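PDB 1NHY: elongation factor 1-gamma 1 from Saccharomyces cerevisiae, which serves as a subunit of the eukaryotic elongation factor 1 complex in translation, its GST-like domain mediating interaction with another subunit and possibly dimerization of the complex. Local coordinates for residues A[140-151]-A[181-191]. Residues are numbered along the deposited sequence; the frame is centred on the assembly and turned at random.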
loop_
_atom_site.group_PDB
_atom_site.type_symbol
_atom_site.label_atom_id
_atom_site.label_comp_id
_atom_site.label_asym_id
_atom_site.label_seq_id
_atom_site.Cartn_x
_atom_site.Cartn_y
_atom_site.Cartn_z
ATOM N N VAL A 140 -0.767 -15.451 -0.208
ATOM C CA VAL A 140 -1.847 -15.294 0.741
ATOM C C VAL A 140 -1.655 -16.202 1.942
ATOM O O VAL A 140 -1.959 -15.822 3.077
ATOM C CB VAL A 140 -3.190 -15.575 0.071
ATOM C CG1 VAL A 140 -4.263 -15.807 1.107
ATOM C CG2 VAL A 140 -3.555 -14.393 -0.801
ATOM N N ASP A 141 -1.136 -17.396 1.704
ATOM C CA ASP A 141 -0.906 -18.317 2.803
ATOM C C ASP A 141 0.230 -17.858 3.679
ATOM O O ASP A 141 0.179 -18.026 4.881
ATOM C CB ASP A 141 -0.615 -19.711 2.285
ATOM C CG ASP A 141 -1.781 -20.284 1.513
ATOM O OD1 ASP A 141 -2.944 -20.047 1.939
ATOM O OD2 ASP A 141 -1.541 -20.974 0.493
ATOM N N ILE A 142 1.252 -17.266 3.073
ATOM C CA ILE A 142 2.394 -16.763 3.835
ATOM C C ILE A 142 1.893 -15.772 4.876
ATOM O O ILE A 142 2.322 -15.788 6.041
ATOM C CB ILE A 142 3.397 -16.006 2.946
ATOM C CG1 ILE A 142 3.839 -16.886 1.782
ATOM C CG2 ILE A 142 4.619 -15.618 3.768
ATOM C CD1 ILE A 142 4.627 -18.097 2.242
ATOM N N PHE A 143 0.991 -14.902 4.424
ATOM C CA PHE A 143 0.387 -13.888 5.265
ATOM C C PHE A 143 -0.450 -14.498 6.366
ATOM O O PHE A 143 -0.169 -14.298 7.550
ATOM C CB PHE A 143 -0.477 -12.981 4.417
ATOM C CG PHE A 143 0.286 -11.907 3.755
ATOM C CD1 PHE A 143 0.412 -10.658 4.354
ATOM C CD2 PHE A 143 0.917 -12.145 2.552
ATOM C CE1 PHE A 143 1.167 -9.652 3.764
ATOM C CE2 PHE A 143 1.679 -11.142 1.949
ATOM C CZ PHE A 143 1.803 -9.888 2.558
ATOM N N GLU A 144 -1.487 -15.235 5.964
ATOM C CA GLU A 144 -2.382 -15.889 6.922
ATOM C C GLU A 144 -1.609 -16.643 7.968
ATOM O O GLU A 144 -1.908 -16.530 9.153
ATOM C CB GLU A 144 -3.314 -16.897 6.242
ATOM C CG GLU A 144 -4.727 -16.411 5.955
ATOM C CD GLU A 144 -5.631 -16.314 7.189
ATOM O OE1 GLU A 144 -6.057 -17.360 7.740
ATOM O OE2 GLU A 144 -5.930 -15.173 7.599
ATOM N N ASN A 145 -0.626 -17.431 7.546
ATOM C CA ASN A 145 0.135 -18.191 8.521
ATOM C C ASN A 145 0.735 -17.294 9.571
ATOM O O ASN A 145 0.774 -17.656 10.738
ATOM C CB ASN A 145 1.264 -18.977 7.878
ATOM C CG ASN A 145 0.765 -20.032 6.931
ATOM O OD1 ASN A 145 -0.162 -20.786 7.258
ATOM N ND2 ASN A 145 1.383 -20.106 5.741
ATOM N N ARG A 146 1.215 -16.122 9.168
ATOM C CA ARG A 146 1.822 -15.225 10.135
ATOM C C ARG A 146 0.780 -14.487 10.973
ATOM O O ARG A 146 0.905 -14.426 12.204
ATOM C CB ARG A 146 2.764 -14.252 9.412
ATOM C CG ARG A 146 2.709 -12.815 9.873
ATOM C CD ARG A 146 3.194 -12.633 11.295
ATOM N NE ARG A 146 4.632 -12.797 11.420
ATOM C CZ ARG A 146 5.359 -12.283 12.408
ATOM N NH1 ARG A 146 4.790 -11.570 13.365
ATOM N NH2 ARG A 146 6.669 -12.465 12.430
ATOM N N LEU A 147 -0.248 -13.949 10.306
ATOM C CA LEU A 147 -1.313 -13.205 10.974
ATOM C C LEU A 147 -2.119 -14.058 11.933
ATOM O O LEU A 147 -2.925 -13.549 12.714
ATOM C CB LEU A 147 -2.268 -12.598 9.956
ATOM C CG LEU A 147 -1.954 -11.216 9.395
ATOM C CD1 LEU A 147 -1.035 -10.444 10.331
ATOM C CD2 LEU A 147 -1.323 -11.384 8.051
ATOM N N LYS A 148 -1.913 -15.363 11.871
ATOM C CA LYS A 148 -2.638 -16.261 12.737
ATOM C C LYS A 148 -2.110 -16.222 14.161
ATOM O O LYS A 148 -2.877 -16.358 15.096
ATOM C CB LYS A 148 -2.569 -17.683 12.187
ATOM C CG LYS A 148 -3.238 -18.735 13.066
ATOM C CD LYS A 148 -3.271 -20.108 12.365
ATOM C CE LYS A 148 -4.000 -21.178 13.218
ATOM N NZ LYS A 148 -4.175 -22.494 12.505
ATOM N N ASN A 149 -0.810 -16.028 14.342
ATOM C CA ASN A 149 -0.253 -15.991 15.695
ATOM C C ASN A 149 0.349 -14.642 15.990
ATOM O O ASN A 149 0.935 -14.433 17.052
ATOM C CB ASN A 149 0.828 -17.053 15.855
ATOM C CG ASN A 149 0.468 -18.355 15.164
ATOM O OD1 ASN A 149 -0.515 -19.021 15.529
ATOM N ND2 ASN A 149 1.258 -18.722 14.150
ATOM N N TYR A 150 0.212 -13.732 15.037
ATOM C CA TYR A 150 0.744 -12.392 15.185
ATOM C C TYR A 150 -0.259 -11.331 14.715
ATOM O O TYR A 150 -0.954 -11.491 13.710
ATOM C CB TYR A 150 2.065 -12.289 14.413
ATOM C CG TYR A 150 3.143 -13.225 14.937
ATOM C CD1 TYR A 150 4.094 -12.778 15.861
ATOM C CD2 TYR A 150 3.184 -14.563 14.537
ATOM C CE1 TYR A 150 5.054 -13.631 16.374
ATOM C CE2 TYR A 150 4.136 -15.426 15.050
ATOM C CZ TYR A 150 5.074 -14.957 15.972
ATOM O OH TYR A 150 6.024 -15.821 16.495
ATOM N N THR A 151 -0.331 -10.242 15.463
ATOM C CA THR A 151 -1.247 -9.176 15.126
ATOM C C THR A 151 -0.855 -8.463 13.848
ATOM O O THR A 151 -1.683 -8.251 12.956
ATOM C CB THR A 151 -1.283 -8.119 16.220
ATOM O OG1 THR A 151 -1.631 -8.734 17.462
ATOM C CG2 THR A 151 -2.294 -7.045 15.872
ATOM N N TRP A 181 -13.905 -16.596 0.623
ATOM C CA TRP A 181 -12.486 -16.327 0.826
ATOM C C TRP A 181 -12.233 -15.847 2.247
ATOM O O TRP A 181 -11.439 -16.433 2.993
ATOM C CB TRP A 181 -11.998 -15.247 -0.142
ATOM C CG TRP A 181 -10.511 -15.161 -0.161
ATOM C CD1 TRP A 181 -9.660 -15.920 -0.909
ATOM C CD2 TRP A 181 -9.687 -14.353 0.679
ATOM N NE1 TRP A 181 -8.361 -15.643 -0.583
ATOM C CE2 TRP A 181 -8.345 -14.680 0.392
ATOM C CE3 TRP A 181 -9.949 -13.382 1.658
ATOM C CZ2 TRP A 181 -7.268 -14.079 1.039
ATOM C CZ3 TRP A 181 -8.878 -12.780 2.306
ATOM C CH2 TRP A 181 -7.552 -13.133 1.991
ATOM N N ARG A 182 -12.912 -14.762 2.605
ATOM C CA ARG A 182 -12.765 -14.186 3.923
ATOM C C ARG A 182 -13.116 -15.189 5.005
ATOM O O ARG A 182 -12.676 -15.060 6.143
ATOM C CB ARG A 182 -13.644 -12.949 4.058
ATOM C CG ARG A 182 -13.200 -11.781 3.217
ATOM C CD ARG A 182 -13.960 -10.552 3.644
ATOM N NE ARG A 182 -15.355 -10.627 3.236
ATOM C CZ ARG A 182 -15.801 -10.210 2.053
ATOM N NH1 ARG A 182 -14.962 -9.684 1.176
ATOM N NH2 ARG A 182 -17.081 -10.335 1.738
ATOM N N ALA A 183 -13.896 -16.202 4.653
ATOM C CA ALA A 183 -14.305 -17.217 5.622
ATOM C C ALA A 183 -13.171 -18.175 5.969
ATOM O O ALA A 183 -13.103 -18.704 7.081
ATOM C CB ALA A 183 -15.491 -17.997 5.077
ATOM N N GLN A 184 -12.281 -18.384 5.003
ATOM C CA GLN A 184 -11.155 -19.286 5.171
ATOM C C GLN A 184 -9.851 -18.561 5.447
ATOM O O GLN A 184 -8.825 -19.188 5.715
ATOM C CB GLN A 184 -11.001 -20.138 3.925
ATOM C CG GLN A 184 -12.227 -20.959 3.617
ATOM C CD GLN A 184 -11.952 -21.999 2.559
ATOM O OE1 GLN A 184 -11.681 -21.665 1.398
ATOM N NE2 GLN A 184 -12.005 -23.274 2.954
ATOM N N HIS A 185 -9.893 -17.239 5.374
ATOM C CA HIS A 185 -8.708 -16.439 5.622
ATOM C C HIS A 185 -9.028 -15.342 6.629
ATOM O O HIS A 185 -8.975 -14.150 6.321
ATOM C CB HIS A 185 -8.198 -15.877 4.289
ATOM C CG HIS A 185 -7.661 -16.935 3.370
ATOM N ND1 HIS A 185 -6.616 -17.768 3.727
ATOM C CD2 HIS A 185 -8.048 -17.325 2.130
ATOM C CE1 HIS A 185 -6.382 -18.627 2.752
ATOM N NE2 HIS A 185 -7.238 -18.378 1.770
ATOM N N PRO A 186 -9.365 -15.744 7.863
ATOM C CA PRO A 186 -9.714 -14.841 8.965
ATOM C C PRO A 186 -8.621 -13.860 9.313
ATOM O O PRO A 186 -8.819 -12.647 9.257
ATOM C CB PRO A 186 -9.977 -15.791 10.125
ATOM C CG PRO A 186 -10.409 -17.029 9.459
ATOM C CD PRO A 186 -9.440 -17.140 8.315
ATOM N N ALA A 187 -7.471 -14.409 9.696
ATOM C CA ALA A 187 -6.322 -13.609 10.084
ATOM C C ALA A 187 -6.149 -12.402 9.164
ATOM O O ALA A 187 -6.110 -11.261 9.634
ATOM C CB ALA A 187 -5.061 -14.474 10.075
ATOM N N ILE A 188 -6.055 -12.658 7.859
ATOM C CA ILE A 188 -5.885 -11.593 6.879
ATOM C C ILE A 188 -6.957 -10.521 7.083
ATOM O O ILE A 188 -6.651 -9.322 7.104
ATOM C CB ILE A 188 -5.989 -12.139 5.432
ATOM C CG1 ILE A 188 -5.006 -13.295 5.243
ATOM C CG2 ILE A 188 -5.709 -11.023 4.424
ATOM C CD1 ILE A 188 -3.581 -12.939 5.572
ATOM N N VAL A 189 -8.205 -10.961 7.243
ATOM C CA VAL A 189 -9.321 -10.037 7.449
ATOM C C VAL A 189 -9.137 -9.238 8.732
ATOM O O VAL A 189 -9.137 -8.000 8.710
ATOM C CB VAL A 189 -10.652 -10.785 7.527
ATOM C CG1 VAL A 189 -11.774 -9.788 7.652
ATOM C CG2 VAL A 189 -10.832 -11.650 6.294
ATOM N N ARG A 190 -8.990 -9.951 9.844
ATOM C CA ARG A 190 -8.766 -9.321 11.136
ATOM C C ARG A 190 -7.759 -8.179 10.952
ATOM O O ARG A 190 -8.077 -6.999 11.166
ATOM C CB ARG A 190 -8.199 -10.349 12.113
ATOM C CG ARG A 190 -7.764 -9.750 13.425
ATOM C CD ARG A 190 -7.160 -10.794 14.331
ATOM N NE ARG A 190 -5.920 -11.358 13.811
ATOM C CZ ARG A 190 -4.836 -10.645 13.511
ATOM N NH1 ARG A 190 -4.825 -9.322 13.662
ATOM N NH2 ARG A 190 -3.741 -11.267 13.088
ATOM N N TRP A 191 -6.547 -8.572 10.535
ATOM C CA TRP A 191 -5.416 -7.693 10.273
ATOM C C TRP A 191 -5.787 -6.529 9.360
ATOM O O TRP A 191 -5.532 -5.363 9.677
ATOM C CB TRP A 191 -4.288 -8.523 9.626
ATOM C CG TRP A 191 -3.151 -7.722 8.981
ATOM C CD1 TRP A 191 -2.130 -7.062 9.621
ATOM C CD2 TRP A 191 -2.995 -7.431 7.578
ATOM N NE1 TRP A 191 -1.362 -6.375 8.706
ATOM C CE2 TRP A 191 -1.866 -6.582 7.448
ATOM C CE3 TRP A 191 -3.700 -7.804 6.424
ATOM C CZ2 TRP A 191 -1.430 -6.089 6.207
ATOM C CZ3 TRP A 191 -3.270 -7.316 5.190
ATOM C CH2 TRP A 191 -2.138 -6.465 5.093
#
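R190 donates through NH2 to the backbone O of L147 (148° at the hydrogen) and only weakly to Y150 O; NH1 makes a long, weak bond to T151 O. The chain leaves the backbone with CG anti to N (chi1 172°) and bends at chi3, turning the guanidinium so that L147 O and T151 O lie at its edge. The E144 carboxylate packs beside H185, the N-cap residue of helix 186-197, and OE2 appears to accept the I188 N-H, though it sits too close to a neighbour for its place to be firm. Were E144 an alanine, the I188 amide would probably lose its carboxylate acceptor and a gap would open beside the H185 ring. Both helices belong to the all-helical C-terminal domain of the GST fold, and their local axes cross at 74°, 8.1 Å apart. L147 is a knob among A187, I188, R190 and W191, its CD2 over one face of the W191 indole, while I188 inserts among V140, F143, E144 and L147. Farther along, V140 CG1 sits 3.9 Å from the H185 ring centroid in a CH-pi contact and meets W181 CZ2 at the indole edge. F169 packs against F143, I188 and W191, whose NE1 bonds to D162.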